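Local coordinates for CYCLIN domain-containing protein (Chaetomium thermophilum, PDB 6Z3U) that serves as the cyclin H subunit of the CAK complex, where it acts with MAT1 to activate the kinase CDK7, at the interface of chains A and B and the interface of chains A and C. Sequence-based numbering; all coordinates share one arbitrary frame. Chains: chain A, CYCLIN domain-containing protein; chain B, RING-type domain-containing protein; chain C, Protein kinase domain-containing protein.

Contact 1: the interface of chains A and B. Residues chain A 237-238, 241, 318; chain B 54-55, 57-58.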
# COMPACT_ATOMS: atom_id res chain seq x y z
N SER A 237 -11.40 -7.90 10.47
CA SER A 237 -11.60 -9.06 11.33
C SER A 237 -13.06 -9.20 11.72
O SER A 237 -13.62 -10.30 11.70
CB SER A 237 -10.73 -8.96 12.58
OG SER A 237 -11.10 -7.84 13.37
N GLN A 238 -13.70 -8.08 12.07
CA GLN A 238 -15.11 -8.12 12.44
C GLN A 238 -15.98 -8.55 11.26
O GLN A 238 -16.85 -9.41 11.40
CB GLN A 238 -15.54 -6.75 12.97
CG GLN A 238 -14.85 -6.36 14.27
CD GLN A 238 -15.09 -4.90 14.64
OE1 GLN A 238 -15.73 -4.16 13.90
NE2 GLN A 238 -14.57 -4.50 15.79
N LEU A 241 -15.30 -12.35 10.47
CA LEU A 241 -16.01 -13.24 11.37
C LEU A 241 -17.51 -13.24 11.10
O LEU A 241 -18.17 -14.27 11.25
CB LEU A 241 -15.73 -12.85 12.83
CG LEU A 241 -14.31 -13.09 13.34
CD1 LEU A 241 -14.08 -12.35 14.64
CD2 LEU A 241 -14.05 -14.58 13.53
N VAL A 318 -17.49 -7.83 21.79
CA VAL A 318 -17.09 -8.24 20.45
C VAL A 318 -18.20 -9.06 19.80
O VAL A 318 -18.58 -8.81 18.65
CB VAL A 318 -15.77 -9.02 20.50
CG1 VAL A 318 -15.59 -9.87 19.25
CG2 VAL A 318 -14.60 -8.06 20.67
N ALA B 54 -6.62 -11.25 10.45
CA ALA B 54 -7.77 -11.94 11.02
C ALA B 54 -8.10 -11.45 12.42
O ALA B 54 -9.25 -11.53 12.85
CB ALA B 54 -7.51 -13.45 11.04
N PHE B 55 -7.10 -10.93 13.15
CA PHE B 55 -7.31 -10.44 14.50
C PHE B 55 -7.08 -8.95 14.65
O PHE B 55 -7.43 -8.39 15.70
CB PHE B 55 -6.38 -11.18 15.48
CG PHE B 55 -6.76 -12.62 15.71
CD1 PHE B 55 -6.30 -13.61 14.86
CD2 PHE B 55 -7.56 -12.98 16.78
CE1 PHE B 55 -6.64 -14.94 15.06
CE2 PHE B 55 -7.91 -14.30 16.99
CZ PHE B 55 -7.45 -15.28 16.13
N GLY B 57 -7.68 -5.41 15.05
CA GLY B 57 -8.87 -4.62 15.29
C GLY B 57 -10.09 -5.43 15.66
O GLY B 57 -11.22 -5.01 15.37
N LEU B 58 -9.91 -6.59 16.31
CA LEU B 58 -11.06 -7.40 16.70
C LEU B 58 -11.88 -6.68 17.76
O LEU B 58 -13.11 -6.79 17.77
CB LEU B 58 -10.59 -8.76 17.21
CG LEU B 58 -11.48 -9.95 16.87
CD1 LEU B 58 -11.03 -11.19 17.63
CD2 LEU B 58 -12.95 -9.65 17.15
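B:Leu58 of the MAT1 subunit lies across A:Ser237, A:Leu241 and A:Val318 of cyclin H, in the C-terminal cyclin domain, with A:Ser237, A:Gln238 and A:Leu241 on helix 236-247 and A:Val318 on helix 313-330. Followed outward, the B:Leu58 side chain starts over the serine: its CB is 4.0 Å from A:Ser237 OG, the hydroxyl. CG is about equally far from that hydroxyl and from the methyl A:Leu241 CD1, at the limit of contact with each. At the tip the CD2 branch touches one residue from each cyclin helix, 3.4 Å from A:Val318 CG1 and 3.8 Å from A:Leu241 CD1. Both of these side chains cross the leucine at about a right angle. A:Val318 turns CG1 anti to its backbone N (chi1 160°), which points this methyl at the leucine, while CG2 faces the backbone carbonyl B:Leu58 O. The amide of A:Gln238, carried on a chain extended beyond CG, reaches the turn at B:Gly57 and B:Leu58. Its NE2 gives a weak though nearly straight hydrogen bond to B:Leu58 O, 3.4 Å long with 172° at the hydrogen. An alanine here removes the amide, and B:Leu58 O would probably be left without this weak donor, with the B:Gly57-B:Leu58 segment held less firmly against helix 236-247.

Contact 2: the interface of chains A and C. Residues chain A 42, 124-125, 129-130, 365; chain C 79-81.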
# COMPACT_ATOMS: atom_id res chain seq x y z
N ARG A 42 -25.29 24.31 -4.52
CA ARG A 42 -24.29 24.75 -5.49
C ARG A 42 -24.86 24.73 -6.91
O ARG A 42 -24.63 25.67 -7.69
CB ARG A 42 -23.04 23.88 -5.40
CG ARG A 42 -22.19 24.17 -4.17
CD ARG A 42 -20.82 23.49 -4.24
NE ARG A 42 -20.87 22.07 -3.90
CZ ARG A 42 -20.92 21.08 -4.79
NH1 ARG A 42 -20.95 19.83 -4.36
NH2 ARG A 42 -20.94 21.33 -6.09
N THR A 124 -17.97 11.85 -0.07
CA THR A 124 -17.47 13.21 -0.09
C THR A 124 -18.02 14.01 -1.27
O THR A 124 -17.98 15.25 -1.23
CB THR A 124 -15.94 13.24 -0.15
OG1 THR A 124 -15.49 12.51 -1.30
CG2 THR A 124 -15.33 12.62 1.10
N ASN A 125 -18.51 13.33 -2.30
CA ASN A 125 -19.05 13.97 -3.49
C ASN A 125 -20.44 13.42 -3.75
O ASN A 125 -20.75 12.28 -3.40
CB ASN A 125 -18.15 13.74 -4.71
CG ASN A 125 -16.77 14.32 -4.53
OD1 ASN A 125 -16.61 15.47 -4.11
ND2 ASN A 125 -15.75 13.54 -4.85
N THR A 129 -23.03 15.71 -8.98
CA THR A 129 -21.86 16.50 -9.35
C THR A 129 -20.99 15.82 -10.40
O THR A 129 -20.59 16.46 -11.38
CB THR A 129 -21.02 16.81 -8.10
OG1 THR A 129 -21.88 17.21 -7.03
CG2 THR A 129 -20.03 17.93 -8.38
N TYR A 130 -20.67 14.54 -10.21
CA TYR A 130 -19.82 13.80 -11.13
C TYR A 130 -20.52 12.53 -11.59
O TYR A 130 -21.24 11.90 -10.80
CB TYR A 130 -18.48 13.46 -10.48
CG TYR A 130 -17.70 14.67 -10.01
CD1 TYR A 130 -17.15 15.56 -10.92
CD2 TYR A 130 -17.52 14.92 -8.65
CE1 TYR A 130 -16.44 16.67 -10.49
CE2 TYR A 130 -16.81 16.03 -8.22
CZ TYR A 130 -16.27 16.90 -9.14
OH TYR A 130 -15.57 18.01 -8.71
N ARG A 365 -19.38 20.16 -14.61
CA ARG A 365 -18.54 19.08 -14.14
C ARG A 365 -18.93 17.71 -14.69
O ARG A 365 -18.14 16.77 -14.55
CB ARG A 365 -18.56 19.01 -12.60
CG ARG A 365 -17.91 20.18 -11.88
CD ARG A 365 -17.97 19.94 -10.37
NE ARG A 365 -16.83 20.52 -9.66
CZ ARG A 365 -16.79 21.74 -9.13
NH1 ARG A 365 -15.69 22.14 -8.51
NH2 ARG A 365 -17.83 22.55 -9.21
N ASP C 79 -16.21 23.46 -4.59
CA ASP C 79 -16.50 22.13 -4.08
C ASP C 79 -16.08 22.04 -2.61
O ASP C 79 -15.07 22.62 -2.22
CB ASP C 79 -15.76 21.08 -4.91
CG ASP C 79 -16.55 19.80 -5.09
OD1 ASP C 79 -16.66 19.03 -4.11
OD2 ASP C 79 -17.05 19.57 -6.21
N PRO C 80 -16.85 21.33 -1.77
CA PRO C 80 -16.42 21.19 -0.37
C PRO C 80 -15.07 20.53 -0.20
O PRO C 80 -14.28 20.94 0.66
CB PRO C 80 -17.55 20.36 0.26
CG PRO C 80 -18.26 19.72 -0.89
CD PRO C 80 -18.15 20.69 -2.01
N VAL C 81 -14.77 19.50 -1.00
CA VAL C 81 -13.45 18.88 -0.94
C VAL C 81 -12.39 19.81 -1.49
O VAL C 81 -11.23 19.78 -1.04
CB VAL C 81 -13.45 17.52 -1.67
CG1 VAL C 81 -14.41 16.56 -1.01
CG2 VAL C 81 -13.80 17.70 -3.14
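C:Asp79 has an extended backbone and passes at C:Pro80 into helix 80-89 of the kinase. The aspartate, proline and valine side chains meet different parts of the cyclin. The aspartate carboxylate has A:Tyr130 and A:Arg365 as its polar partners, while the amide oxygen A:Asn125 OD1 merely neighbours C:Asp79 OD1, 3.6 Å away. C:Asp79 OD2 forms a salt bridge with A:Arg365 NE at 3.6 Å, approaching over one face of the guanidinium, toward the rim; the two planes are 69° apart. The same NE donates a hydrogen bond of 3.0 Å to A:Tyr130 OH, with the hydroxyl tilted 26° out of the guanidinium plane. This link ties the phenol to the arginine beside the carboxylate, with A:Tyr130 OH 3.3 Å from C:Asp79 OD2. The methyl A:Thr129 CG2 packs on one face of the tyrosine ring, near its rim, and may help to hold the phenol in place. A:Arg42 adds a second positive charge nearby, which would probably favour the ionised aspartate; its chain bends at chi3 (-79°) and brings NE and NH1 against the proline ring, with NE 3.6 Å from C:Pro80 CD. C:Val81 spreads its two methyls over neighbouring cyclin residues: CG1 lies 3.8 Å from A:Thr124 CB, and CG2 3.7 Å from the amide oxygen A:Asn125 OD1. In the cyclin fold the receiving surface combines helix 25-48, the end of helix 108-124, the following loop and the A:Arg365 loop between helices 343-358 and 368-380, which together take up the start of kinase helix 80-89.

About 34 Å separates the C-alpha centres of contact 1 and contact 2, which share no residue and no secondary-structure element. Cyclin H is the chain common to both: contact 1 uses helices 236-247 and 313-330 to receive MAT1, whereas contact 2 uses helices 25-48 and 108-124 with nearby loops to receive the kinase. Contact 1 is apolar packing round one leucine with a weak amide bond; contact 2 adds charge. The two separate surfaces fit with one cyclin binding both partners at once, in line with the one-to-one-to-one assembly and CDK7 activation by MAT1 and cyclin H; these patches alone do not show how activation is transmitted.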